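Local coordinates for protein beta-Lactamase/D-Alanine Carboxypeptidase (Pseudomonas syringae pv. tomato, PDB 5EVI) that probably hydrolyses beta-lactam antibiotics to substituted beta-amino acids, as a class C serine beta-lactamase of the AmpC type that confers antibiotic resistance, at residues T14-E19 with Y357-H362; Q82-L87 with D249-R254; F264-M269 with N297-D302. All blocks are in the same frame, centred on the assembly; numbering follows the deposited sequence.

Interaction 1. Residues T14-E19 with Y357-H362; sequences TLVQTE and YRILQH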
ATOM      1  N   THR D  14      26.349  -0.414 -10.773  1.00 39.75           N
ATOM      2  CA  THR D  14      27.253   0.372  -9.929  1.00 39.40           C
ATOM      3  C   THR D  14      26.559   1.617  -9.363  1.00 37.13           C
ATOM      4  O   THR D  14      26.723   1.925  -8.188  1.00 35.59           O
ATOM      5  CB  THR D  14      28.536   0.765 -10.681  1.00 41.14           C
ATOM      6  OG1 THR D  14      28.192   1.337 -11.948  1.00 42.58           O
ATOM      7  CG2 THR D  14      29.411  -0.465 -10.900  1.00 41.13           C
ATOM      8  N   LEU D  15      25.775   2.306 -10.190  1.00 34.98           N
ATOM      9  CA  LEU D  15      24.997   3.460  -9.724  1.00 34.49           C
ATOM     10  C   LEU D  15      24.023   3.095  -8.590  1.00 33.26           C
ATOM     11  O   LEU D  15      23.986   3.777  -7.570  1.00 32.17           O
ATOM     12  CB  LEU D  15      24.231   4.107 -10.878  1.00 35.33           C
ATOM     13  CG  LEU D  15      25.055   4.855 -11.934  1.00 35.57           C
ATOM     14  CD1 LEU D  15      24.223   5.111 -13.181  1.00 35.57           C
ATOM     15  CD2 LEU D  15      25.615   6.159 -11.379  1.00 35.77           C
ATOM     16  N   VAL D  16      23.253   2.022  -8.761  1.00 31.81           N
ATOM     17  CA  VAL D  16      22.274   1.626  -7.733  1.00 31.17           C
ATOM     18  C   VAL D  16      23.020   1.263  -6.454  1.00 30.83           C
ATOM     19  O   VAL D  16      22.637   1.692  -5.375  1.00 29.80           O
ATOM     20  CB  VAL D  16      21.345   0.466  -8.176  1.00 30.95           C
ATOM     21  CG1 VAL D  16      20.417   0.049  -7.032  1.00 30.94           C
ATOM     22  CG2 VAL D  16      20.512   0.862  -9.390  1.00 30.91           C
ATOM     23  N   GLN D  17      24.116   0.516  -6.602  1.00 30.67           N
ATOM     24  CA  GLN D  17      24.960   0.138  -5.480  1.00 31.41           C
ATOM     25  C   GLN D  17      25.424   1.351  -4.686  1.00 31.52           C
ATOM     26  O   GLN D  17      25.285   1.384  -3.460  1.00 32.95           O
ATOM     27  CB  GLN D  17      26.177  -0.634  -5.980  1.00 31.94           C
ATOM     28  CG  GLN D  17      27.057  -1.213  -4.888  1.00 32.63           C
ATOM     29  CD  GLN D  17      28.129  -2.101  -5.467  1.00 32.95           C
ATOM     30  OE1 GLN D  17      28.896  -1.678  -6.336  1.00 33.02           O
ATOM     31  NE2 GLN D  17      28.171  -3.343  -5.016  1.00 33.27           N
ATOM     32  N   THR D  18      25.958   2.347  -5.394  1.00 31.48           N
ATOM     33  CA  THR D  18      26.443   3.578  -4.754  1.00 32.27           C
ATOM     34  C   THR D  18      25.324   4.228  -3.940  1.00 31.93           C
ATOM     35  O   THR D  18      25.484   4.435  -2.739  1.00 30.72           O
ATOM     36  CB  THR D  18      27.018   4.580  -5.787  1.00 32.45           C
ATOM     37  OG1 THR D  18      28.137   3.977  -6.451  1.00 33.33           O
ATOM     38  CG2 THR D  18      27.461   5.881  -5.113  1.00 32.59           C
ATOM     39  N   GLU D  19      24.188   4.489  -4.594  1.00 31.82           N
ATOM     40  CA  GLU D  19      23.047   5.156  -3.945  1.00 31.65           C
ATOM     41  C   GLU D  19      22.465   4.318  -2.799  1.00 31.84           C
ATOM     42  O   GLU D  19      22.063   4.869  -1.772  1.00 30.46           O
ATOM     43  CB  GLU D  19      21.910   5.455  -4.934  1.00 31.50           C
ATOM     44  CG  GLU D  19      22.262   6.261  -6.175  1.00 31.26           C
ATOM     45  CD  GLU D  19      22.529   7.740  -5.939  1.00 31.62           C
ATOM     46  OE1 GLU D  19      22.668   8.461  -6.945  1.00 30.73           O
ATOM     47  OE2 GLU D  19      22.618   8.198  -4.786  1.00 33.58           O
ATOM     48  N   TYR D 357      13.605   8.031  -6.531  1.00 20.39           N
ATOM     49  CA  TYR D 357      13.696   9.072  -7.576  1.00 22.63           C
ATOM     50  C   TYR D 357      15.068   9.036  -8.298  1.00 23.11           C
ATOM     51  O   TYR D 357      15.123   9.055  -9.537  1.00 22.80           O
ATOM     52  CB  TYR D 357      13.416  10.469  -7.027  1.00 23.44           C
ATOM     53  CG  TYR D 357      13.241  11.526  -8.108  1.00 24.76           C
ATOM     54  CD1 TYR D 357      11.966  11.933  -8.508  1.00 25.07           C
ATOM     55  CD2 TYR D 357      14.347  12.115  -8.743  1.00 25.26           C
ATOM     56  CE1 TYR D 357      11.796  12.893  -9.482  1.00 25.72           C
ATOM     57  CE2 TYR D 357      14.179  13.076  -9.731  1.00 25.92           C
ATOM     58  CZ  TYR D 357      12.908  13.460 -10.094  1.00 26.24           C
ATOM     59  OH  TYR D 357      12.751  14.413 -11.072  1.00 28.14           O
ATOM     60  N   ARG D 358      16.156   8.925  -7.539  1.00 24.31           N
ATOM     61  CA  ARG D 358      17.503   8.938  -8.137  1.00 24.68           C
ATOM     62  C   ARG D 358      17.758   7.683  -8.965  1.00 24.03           C
ATOM     63  O   ARG D 358      18.245   7.758 -10.114  1.00 23.82           O
ATOM     64  CB  ARG D 358      18.591   9.103  -7.064  1.00 26.21           C
ATOM     65  CG  ARG D 358      18.761  10.540  -6.593  1.00 27.15           C
ATOM     66  CD  ARG D 358      18.954  10.673  -5.092  1.00 28.92           C
ATOM     67  NE  ARG D 358      20.319  10.436  -4.639  1.00 30.17           N
ATOM     68  CZ  ARG D 358      21.149  11.344  -4.097  1.00 31.18           C
ATOM     69  NH1 ARG D 358      22.364  10.951  -3.726  1.00 31.65           N
ATOM     70  NH2 ARG D 358      20.810  12.631  -3.931  1.00 31.25           N
ATOM     71  N   ILE D 359      17.436   6.534  -8.384  1.00 23.01           N
ATOM     72  CA  ILE D 359      17.576   5.253  -9.088  1.00 22.62           C
ATOM     73  C   ILE D 359      16.780   5.218 -10.399  1.00 22.52           C
ATOM     74  O   ILE D 359      17.320   4.791 -11.434  1.00 21.75           O
ATOM     75  CB  ILE D 359      17.181   4.055  -8.196  1.00 22.49           C
ATOM     76  CG1 ILE D 359      18.215   3.861  -7.079  1.00 23.16           C
ATOM     77  CG2 ILE D 359      17.027   2.801  -9.038  1.00 22.24           C
ATOM     78  CD1 ILE D 359      17.810   2.828  -6.036  1.00 23.43           C
ATOM     79  N   LEU D 360      15.522   5.650 -10.354  1.00 22.32           N
ATOM     80  CA  LEU D 360      14.674   5.651 -11.557  1.00 22.60           C
ATOM     81  C   LEU D 360      15.146   6.700 -12.563  1.00 22.86           C
ATOM     82  O   LEU D 360      15.083   6.465 -13.774  1.00 23.30           O
ATOM     83  CB  LEU D 360      13.170   5.789 -11.215  1.00 22.72           C
ATOM     84  CG  LEU D 360      12.443   4.538 -10.658  1.00 23.21           C
ATOM     85  CD1 LEU D 360      10.927   4.715 -10.742  1.00 23.35           C
ATOM     86  CD2 LEU D 360      12.854   3.263 -11.385  1.00 23.73           C
ATOM     87  N   GLN D 361      15.666   7.830 -12.073  1.00 23.13           N
ATOM     88  CA  GLN D 361      16.388   8.757 -12.946  1.00 23.57           C
ATOM     89  C   GLN D 361      17.611   8.063 -13.591  1.00 22.89           C
ATOM     90  O   GLN D 361      17.828   8.246 -14.778  1.00 22.90           O
ATOM     91  CB  GLN D 361      16.793  10.030 -12.211  1.00 24.14           C
ATOM     92  CG  GLN D 361      17.339  11.111 -13.125  1.00 24.66           C
ATOM     93  CD  GLN D 361      17.432  12.459 -12.447  1.00 25.05           C
ATOM     94  OE1 GLN D 361      16.898  13.445 -12.948  1.00 25.21           O
ATOM     95  NE2 GLN D 361      18.087  12.503 -11.282  1.00 25.56           N
ATOM     96  N   HIS D 362      18.364   7.245 -12.835  1.00 21.47           N
ATOM     97  CA  HIS D 362      19.497   6.485 -13.414  1.00 21.34           C
ATOM     98  C   HIS D 362      19.023   5.436 -14.435  1.00 20.78           C
ATOM     99  O   HIS D 362      19.721   5.192 -15.418  1.00 21.05           O
ATOM    100  CB  HIS D 362      20.327   5.693 -12.377  1.00 21.22           C
ATOM    101  CG  HIS D 362      20.958   6.501 -11.290  1.00 21.56           C
ATOM    102  ND1 HIS D 362      21.601   7.700 -11.509  1.00 21.41           N
ATOM    103  CD2 HIS D 362      21.120   6.226  -9.973  1.00 21.66           C
ATOM    104  CE1 HIS D 362      22.076   8.156 -10.361  1.00 21.73           C
ATOM    105  NE2 HIS D 362      21.793   7.283  -9.418  1.00 21.66           N
TER
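Glu19 lies on a helix running antiparallel to 357-362 (169° between the segments) with the axes 10.0 Å apart. Its CB points at the opposite helix, and CG, anti to the carbonyl carbon, lies in the plane of the His362 imidazole at its edge, 3.4 Å from NE2. A bend at chi2 (-73°) swings the carboxylate round to the imidazole edge, and chi3 leaves its plane 21° from that of the ring. Glu19 OE1 accepts from His362 NE2 at 2.9 Å through its anti lone pair. Glu19 OE2 takes two donors from Arg358, in a side-on salt bridge: NH1 at 3.0 Å on the syn lone pair, and NE from above the carboxylate plane. The carboxylate is thus held at both oxygens. One turn back, Leu15 CB sits over a face of the His362 ring in a CH-pi contact, 4.1 Å from the centroid. On the buried side Val16 CG1 meets Ile359 CD1 at 3.9 Å. The N- and C-terminal helices of this beta-lactamase fold pack here side by side on the large antiparallel sheet, Val16 and Ile359 both resting on Ile34 of strand 31-38 and Val16 reaching Tyr45 and Tyr47 of strand 43-48.

Interaction 2. Residues Q82-L87 with D249-R254; sequences QANGRL and DAPLQR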
ATOM      1  N   GLN D  82     -16.056  -5.196  -6.864  1.00 48.76           N
ATOM      2  CA  GLN D  82     -16.808  -4.288  -7.751  1.00 53.79           C
ATOM      3  C   GLN D  82     -16.825  -4.745  -9.214  1.00 54.65           C
ATOM      4  O   GLN D  82     -17.858  -4.663  -9.882  1.00 54.49           O
ATOM      5  CB  GLN D  82     -16.244  -2.859  -7.692  1.00 56.38           C
ATOM      6  CG  GLN D  82     -17.095  -1.834  -8.439  1.00 91.86           C
ATOM      7  CD  GLN D  82     -16.656  -0.402  -8.208  1.00127.99           C
ATOM      8  OE1 GLN D  82     -15.480  -0.130  -7.967  1.00141.12           O
ATOM      9  NE2 GLN D  82     -17.601   0.528  -8.297  1.00141.33           N
ATOM     10  N   ALA D  83     -15.672  -5.199  -9.702  1.00 55.41           N
ATOM     11  CA  ALA D  83     -15.544  -5.739 -11.062  1.00 56.51           C
ATOM     12  C   ALA D  83     -16.398  -6.990 -11.305  1.00 57.18           C
ATOM     13  O   ALA D  83     -16.808  -7.238 -12.437  1.00 57.32           O
ATOM     14  CB  ALA D  83     -14.086  -6.044 -11.371  1.00 56.22           C
ATOM     15  N   ASN D  84     -16.649  -7.767 -10.245  1.00 58.41           N
ATOM     16  CA  ASN D  84     -17.532  -8.944 -10.288  1.00 59.05           C
ATOM     17  C   ASN D  84     -18.990  -8.673  -9.862  1.00 58.93           C
ATOM     18  O   ASN D  84     -19.739  -9.609  -9.572  1.00 58.02           O
ATOM     19  CB  ASN D  84     -16.924 -10.071  -9.438  1.00 62.78           C
ATOM     20  CG  ASN D  84     -15.740 -10.728 -10.114  1.00 62.73           C
ATOM     21  OD1 ASN D  84     -15.912 -11.557 -11.006  1.00 61.82           O
ATOM     22  ND2 ASN D  84     -14.534 -10.361  -9.699  1.00 60.31           N
ATOM     23  N   GLY D  85     -19.399  -7.404  -9.849  1.00 59.18           N
ATOM     24  CA  GLY D  85     -20.763  -7.025  -9.488  1.00 59.49           C
ATOM     25  C   GLY D  85     -21.155  -7.253  -8.036  1.00 60.04           C
ATOM     26  O   GLY D  85     -22.346  -7.267  -7.725  1.00 57.91           O
ATOM     27  N   ARG D  86     -20.169  -7.412  -7.149  1.00 61.42           N
ATOM     28  CA  ARG D  86     -20.417  -7.758  -5.744  1.00 63.47           C
ATOM     29  C   ARG D  86     -20.402  -6.549  -4.799  1.00 63.80           C
ATOM     30  O   ARG D  86     -20.879  -6.656  -3.667  1.00 62.61           O
ATOM     31  CB  ARG D  86     -19.388  -8.788  -5.248  1.00 64.62           C
ATOM     32  CG  ARG D  86     -19.096  -9.951  -6.193  1.00 66.30           C
ATOM     33  CD  ARG D  86     -20.336 -10.744  -6.585  1.00 66.95           C
ATOM     34  NE  ARG D  86     -20.942 -11.444  -5.453  1.00 68.15           N
ATOM     35  CZ  ARG D  86     -20.496 -12.583  -4.909  1.00 69.07           C
ATOM     36  NH1 ARG D  86     -21.152 -13.116  -3.881  1.00 69.84           N
ATOM     37  NH2 ARG D  86     -19.404 -13.198  -5.367  1.00 69.03           N
ATOM     38  N   LEU D  87     -19.862  -5.413  -5.247  1.00 64.35           N
ATOM     39  CA  LEU D  87     -19.609  -4.276  -4.359  1.00 65.76           C
ATOM     40  C   LEU D  87     -19.559  -2.949  -5.135  1.00 65.37           C
ATOM     41  O   LEU D  87     -18.504  -2.548  -5.620  1.00 65.78           O
ATOM     42  CB  LEU D  87     -18.288  -4.518  -3.597  1.00 66.78           C
ATOM     43  CG  LEU D  87     -18.030  -3.903  -2.213  1.00 67.74           C
ATOM     44  CD1 LEU D  87     -16.526  -3.837  -1.965  1.00 67.95           C
ATOM     45  CD2 LEU D  87     -18.650  -2.529  -2.025  1.00 68.17           C
ATOM     46  N   ASP D 249      -7.785 -11.486 -16.908  1.00 37.92           N
ATOM     47  CA  ASP D 249      -9.135 -11.345 -17.464  1.00 37.14           C
ATOM     48  C   ASP D 249      -9.671  -9.930 -17.167  1.00 35.28           C
ATOM     49  O   ASP D 249      -9.051  -9.176 -16.421  1.00 33.57           O
ATOM     50  CB  ASP D 249     -10.083 -12.479 -17.017  1.00 37.69           C
ATOM     51  CG  ASP D 249     -10.352 -12.507 -15.514  1.00 38.39           C
ATOM     52  OD1 ASP D 249      -9.802 -11.691 -14.747  1.00 38.13           O
ATOM     53  OD2 ASP D 249     -11.153 -13.368 -15.106  1.00 40.40           O
ATOM     54  N   ALA D 250     -10.790  -9.564 -17.782  1.00 34.21           N
ATOM     55  CA  ALA D 250     -11.268  -8.186 -17.718  1.00 32.86           C
ATOM     56  C   ALA D 250     -11.670  -7.735 -16.300  1.00 31.69           C
ATOM     57  O   ALA D 250     -11.371  -6.598 -15.926  1.00 29.66           O
ATOM     58  CB  ALA D 250     -12.407  -7.956 -18.716  1.00 33.16           C
ATOM     59  N   PRO D 251     -12.326  -8.616 -15.501  1.00 30.88           N
ATOM     60  CA  PRO D 251     -12.611  -8.176 -14.123  1.00 30.26           C
ATOM     61  C   PRO D 251     -11.369  -7.839 -13.296  1.00 28.88           C
ATOM     62  O   PRO D 251     -11.368  -6.831 -12.593  1.00 29.51           O
ATOM     63  CB  PRO D 251     -13.366  -9.362 -13.514  1.00 31.19           C
ATOM     64  CG  PRO D 251     -14.018 -10.025 -14.683  1.00 31.06           C
ATOM     65  CD  PRO D 251     -13.051  -9.859 -15.828  1.00 31.43           C
ATOM     66  N   LEU D 252     -10.327  -8.663 -13.368  1.00 27.26           N
ATOM     67  CA  LEU D 252      -9.115  -8.403 -12.566  1.00 26.24           C
ATOM     68  C   LEU D 252      -8.280  -7.266 -13.142  1.00 25.41           C
ATOM     69  O   LEU D 252      -7.701  -6.486 -12.385  1.00 24.72           O
ATOM     70  CB  LEU D 252      -8.253  -9.669 -12.413  1.00 25.86           C
ATOM     71  CG  LEU D 252      -7.087  -9.571 -11.422  1.00 25.86           C
ATOM     72  CD1 LEU D 252      -7.454  -8.890 -10.110  1.00 25.75           C
ATOM     73  CD2 LEU D 252      -6.539 -10.964 -11.148  1.00 25.84           C
ATOM     74  N   GLN D 253      -8.210  -7.192 -14.468  1.00 25.42           N
ATOM     75  CA  GLN D 253      -7.691  -6.004 -15.172  1.00 25.33           C
ATOM     76  C   GLN D 253      -8.386  -4.738 -14.713  1.00 23.67           C
ATOM     77  O   GLN D 253      -7.746  -3.782 -14.314  1.00 22.45           O
ATOM     78  CB  GLN D 253      -7.867  -6.132 -16.698  1.00 26.92           C
ATOM     79  CG  GLN D 253      -6.891  -7.086 -17.370  1.00 28.50           C
ATOM     80  CD  GLN D 253      -5.557  -6.448 -17.734  1.00 29.85           C
ATOM     81  OE1 GLN D 253      -4.497  -7.049 -17.554  1.00 29.17           O
ATOM     82  NE2 GLN D 253      -5.609  -5.220 -18.262  1.00 30.64           N
ATOM     83  N   ARG D 254      -9.708  -4.729 -14.781  1.00 22.13           N
ATOM     84  CA  ARG D 254     -10.488  -3.590 -14.283  1.00 21.71           C
ATOM     85  C   ARG D 254     -10.186  -3.269 -12.814  1.00 20.34           C
ATOM     86  O   ARG D 254     -10.089  -2.089 -12.457  1.00 19.27           O
ATOM     87  CB  ARG D 254     -11.973  -3.862 -14.451  1.00 22.18           C
ATOM     88  CG  ARG D 254     -12.827  -2.700 -14.038  1.00 22.22           C
ATOM     89  CD  ARG D 254     -14.251  -3.091 -13.756  1.00 22.53           C
ATOM     90  NE  ARG D 254     -14.926  -2.032 -13.016  1.00 22.55           N
ATOM     91  CZ  ARG D 254     -16.234  -1.980 -12.811  1.00 22.11           C
ATOM     92  NH1 ARG D 254     -16.733  -0.968 -12.126  1.00 22.88           N
ATOM     93  NH2 ARG D 254     -17.049  -2.910 -13.310  1.00 21.60           N
TER
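Arg254 leaves its helix with CG anti to the backbone N (chi1 -176°) and stays extended to NE, so its chain reaches across to the end of the other helix. Gln82, also with CG anti to its backbone N (chi1 -172°), is extended beyond it and crosses Arg254 at about a right angle. The helix that Arg254 meets ends in a Schellman motif: Gly85, at positive phi, is the C-prime residue, with Gly85 N bonded to Gln82 O and Arg86 N to Ala81 O. The partner segment is a helix start, with Asp249 at the N-cap and its OD1 accepting a weak capping bond from Leu252 N. The C terminus of helix 70-83 therefore meets the first turn of helix 250-258.

Ala83 fills the middle of the contact. Its CB points at the second helix and comes within 3.1 Å of Pro251 O, a tight fit for a methyl against a carbonyl, while Pro251 CB lies 4.0 Å away. The small side chain lets the backbones draw close, 4.9 Å between Ala83 CA and Pro251 CA. Pro251 CB is also touched by the amide end of Asn84, whose ND2 donates back to Trp80 O in the last turn of helix 70-83.

On the other flank the aliphatic part of Arg254 runs along Ala83, its CD 3.8 Å from Ala83 CB. Its guanidinium then lies with one face over Ala83 CA and Gln82 O, while NE forms a salt bridge with Asp258 one turn further on. This is surface packing, joined by van der Waals contacts. At the far tip, Arg254 NH1 rests 3.8 Å from CG of Gln82, a poorly ordered residue whose position is less certain.

Interaction 3. Residues F264-M269 with N297-D302; sequences FKVGGM and NTQKAD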
ATOM      1  N   PHE D 264      -9.694  12.655  -5.049  1.00 21.44           N
ATOM      2  CA  PHE D 264      -9.507  13.977  -4.414  1.00 22.31           C
ATOM      3  C   PHE D 264      -8.146  14.616  -4.722  1.00 22.81           C
ATOM      4  O   PHE D 264      -7.147  13.917  -4.918  1.00 21.23           O
ATOM      5  CB  PHE D 264      -9.676  13.837  -2.896  1.00 22.55           C
ATOM      6  CG  PHE D 264     -10.997  13.264  -2.486  1.00 22.57           C
ATOM      7  CD1 PHE D 264     -12.109  14.095  -2.324  1.00 22.79           C
ATOM      8  CD2 PHE D 264     -11.142  11.911  -2.253  1.00 23.07           C
ATOM      9  CE1 PHE D 264     -13.337  13.576  -1.958  1.00 22.26           C
ATOM     10  CE2 PHE D 264     -12.368  11.379  -1.882  1.00 22.46           C
ATOM     11  CZ  PHE D 264     -13.469  12.215  -1.728  1.00 22.99           C
ATOM     12  N   LYS D 265      -8.121  15.950  -4.779  1.00 23.73           N
ATOM     13  CA  LYS D 265      -6.873  16.717  -4.738  1.00 24.34           C
ATOM     14  C   LYS D 265      -6.628  17.078  -3.273  1.00 24.49           C
ATOM     15  O   LYS D 265      -7.535  17.619  -2.622  1.00 23.51           O
ATOM     16  CB  LYS D 265      -6.966  17.993  -5.592  1.00 25.43           C
ATOM     17  CG  LYS D 265      -6.741  17.785  -7.091  1.00 25.92           C
ATOM     18  CD  LYS D 265      -5.340  18.205  -7.533  1.00 26.41           C
ATOM     19  CE  LYS D 265      -4.808  17.382  -8.692  1.00 26.42           C
ATOM     20  NZ  LYS D 265      -5.724  17.187  -9.843  1.00 26.25           N
ATOM     21  N   VAL D 266      -5.430  16.766  -2.766  1.00 24.50           N
ATOM     22  CA  VAL D 266      -5.052  17.004  -1.346  1.00 25.61           C
ATOM     23  C   VAL D 266      -3.675  17.656  -1.352  1.00 25.88           C
ATOM     24  O   VAL D 266      -2.661  16.965  -1.401  1.00 27.21           O
ATOM     25  CB  VAL D 266      -5.026  15.694  -0.513  1.00 25.45           C
ATOM     26  CG1 VAL D 266      -4.793  15.990   0.968  1.00 25.67           C
ATOM     27  CG2 VAL D 266      -6.330  14.922  -0.674  1.00 26.00           C
ATOM     28  N   GLY D 267      -3.640  18.988  -1.329  1.00 26.49           N
ATOM     29  CA  GLY D 267      -2.421  19.726  -1.664  1.00 26.51           C
ATOM     30  C   GLY D 267      -1.987  19.366  -3.080  1.00 26.71           C
ATOM     31  O   GLY D 267      -2.809  19.368  -4.015  1.00 25.91           O
ATOM     32  N   GLY D 268      -0.715  18.996  -3.230  1.00 26.57           N
ATOM     33  CA  GLY D 268      -0.160  18.600  -4.529  1.00 26.52           C
ATOM     34  C   GLY D 268      -0.368  17.129  -4.925  1.00 26.32           C
ATOM     35  O   GLY D 268       0.046  16.720  -6.010  1.00 27.21           O
HETATM   36  N   MSE D 269      -0.993  16.345  -4.048  1.00 25.09           N
HETATM   37  CA  MSE D 269      -1.192  14.907  -4.236  1.00 25.15           C
HETATM   38  C   MSE D 269      -2.605  14.641  -4.674  1.00 24.03           C
HETATM   39  O   MSE D 269      -3.535  15.273  -4.188  1.00 24.38           O
HETATM   40  CB  MSE D 269      -0.878  14.257  -2.883  1.00 26.49           C
HETATM   41  CG  MSE D 269      -1.434  12.858  -2.689  1.00 28.21           C
HETATM   42 SE   MSE D 269      -0.780  12.403  -0.904  0.46 31.26          SE
HETATM   43  CE  MSE D 269      -2.480  12.785  -0.000  1.00 31.01           C
ATOM     44  N   ASN D 297      -1.752  14.179   9.368  1.00 30.42           N
ATOM     45  CA  ASN D 297      -2.767  15.030  10.001  1.00 30.92           C
ATOM     46  C   ASN D 297      -3.833  15.450   8.999  1.00 30.10           C
ATOM     47  O   ASN D 297      -3.630  15.357   7.803  1.00 29.32           O
ATOM     48  CB  ASN D 297      -2.132  16.271  10.620  1.00 31.42           C
ATOM     49  CG  ASN D 297      -1.166  15.945  11.751  1.00 32.29           C
ATOM     50  OD1 ASN D 297      -0.422  16.818  12.186  1.00 35.05           O
ATOM     51  ND2 ASN D 297      -1.162  14.695  12.222  1.00 32.17           N
ATOM     52  N   THR D 298      -4.957  15.946   9.507  1.00 29.99           N
ATOM     53  CA  THR D 298      -6.126  16.237   8.677  1.00 30.23           C
ATOM     54  C   THR D 298      -5.864  17.423   7.756  1.00 30.95           C
ATOM     55  O   THR D 298      -5.485  18.489   8.221  1.00 30.76           O
ATOM     56  CB  THR D 298      -7.365  16.479   9.553  1.00 30.19           C
ATOM     57  OG1 THR D 298      -7.633  15.283  10.300  1.00 29.83           O
ATOM     58  CG2 THR D 298      -8.584  16.812   8.717  1.00 29.59           C
ATOM     59  N   GLN D 299      -6.045  17.211   6.451  1.00 31.79           N
ATOM     60  CA  GLN D 299      -5.848  18.242   5.425  1.00 32.83           C
ATOM     61  C   GLN D 299      -7.180  18.529   4.770  1.00 33.03           C
ATOM     62  O   GLN D 299      -8.066  17.681   4.785  1.00 31.92           O
ATOM     63  CB  GLN D 299      -4.903  17.759   4.314  1.00 33.51           C
ATOM     64  CG  GLN D 299      -3.419  17.976   4.566  1.00 34.83           C
ATOM     65  CD  GLN D 299      -2.825  16.937   5.477  1.00 35.44           C
ATOM     66  OE1 GLN D 299      -2.134  17.265   6.446  1.00 34.67           O
ATOM     67  NE2 GLN D 299      -3.093  15.665   5.181  1.00 36.47           N
ATOM     68  N   LYS D 300      -7.298  19.715   4.176  1.00 33.76           N
ATOM     69  CA  LYS D 300      -8.409  20.024   3.287  1.00 34.60           C
ATOM     70  C   LYS D 300      -8.264  19.212   1.995  1.00 33.82           C
ATOM     71  O   LYS D 300      -7.151  18.988   1.511  1.00 32.50           O
ATOM     72  CB  LYS D 300      -8.439  21.516   2.956  1.00 35.71           C
ATOM     73  CG  LYS D 300      -9.562  21.900   2.007  1.00 37.32           C
ATOM     74  CD  LYS D 300     -10.038  23.337   2.215  1.00 38.39           C
ATOM     75  CE  LYS D 300     -11.359  23.587   1.508  1.00 39.28           C
ATOM     76  NZ  LYS D 300     -11.351  23.133   0.085  1.00 39.55           N
ATOM     77  N   ALA D 301      -9.396  18.773   1.456  1.00 34.60           N
ATOM     78  CA  ALA D 301      -9.434  18.050   0.190  1.00 35.65           C
ATOM     79  C   ALA D 301     -10.534  18.621  -0.696  1.00 36.60           C
ATOM     80  O   ALA D 301     -11.483  19.233  -0.204  1.00 35.88           O
ATOM     81  CB  ALA D 301      -9.673  16.565   0.427  1.00 35.95           C
ATOM     82  N   ASP D 302     -10.386  18.407  -2.003  1.00 38.25           N
ATOM     83  CA  ASP D 302     -11.340  18.874  -3.013  1.00 39.22           C
ATOM     84  C   ASP D 302     -11.731  17.707  -3.917  1.00 40.67           C
ATOM     85  O   ASP D 302     -10.865  17.081  -4.528  1.00 40.48           O
ATOM     86  CB  ASP D 302     -10.715  19.985  -3.852  1.00 39.72           C
ATOM     87  CG  ASP D 302     -10.256  21.164  -3.016  1.00 40.16           C
ATOM     88  OD1 ASP D 302     -10.961  21.542  -2.058  1.00 40.27           O
ATOM     89  OD2 ASP D 302      -9.188  21.724  -3.324  1.00 40.75           O
TER
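Val266 packs into the close-fitting side of this contact: its CG2, anti to the carbonyl carbon, meets Ala301 CB at 3.9 Å, and its CG1, anti to the backbone N, meets Gln299 CB at 3.8 Å. Phe264 CB approaches the same Ala301 methyl from two residues earlier on the strand, so that one small side chain is shared by two larger ones. Val266, Phe264 and Ala301 are all buried, and beyond these segments Met295 and Arg152 touch Val266 while Phe111 and Thr117 touch the Phe264 side chain.

Backbone bonds set the register. Lys265 and Asp302 form an antiparallel hydrogen-bonded pair, Lys265 N giving to Asp302 O at 3.0 Å and Asp302 N to Lys265 O at 3.0 Å, each lying in the plane of its acceptor carbonyl. Strand 262-266 is thereby joined to strand 299-308 in the large antiparallel sheet of the beta-lactamase fold, and at its C-terminal end it turns back through a type II' beta turn, Val266 to Met269, into strand 269-271, with Gly267 at positive phi.

The opposite face, carrying Lys265 and Asp302, is exposed and looser. Lys265 CB comes no nearer than 4.1 Å, to Asp302 O, and the Lys265 chain, bent at chi2, chi3 and chi4, leads off from the other strand. Asp302 OD1 instead forms a salt bridge within its own segment, 2.7 Å from Lys300 NZ.

Starting at the N terminus, helix 9-20 supplies the first half of interaction 1, whose partner arrives 338 residues later on the C-terminal helix; this contact closes nearly the whole chain into one loop, with both other contacts nested inside it. Interaction 2 closes a loop of 161 residues between helices 70-83 and 250-258. A few residues on, strand 262-266 opens interaction 3, which closes a short loop of 27 residues. Interactions 2 and 3 therefore follow in series and do not cross. None touches another: centres lie 28 to 37 Å apart. Together they tie the terminal helices to each other, join two helix ends, and pair two strands of the large sheet.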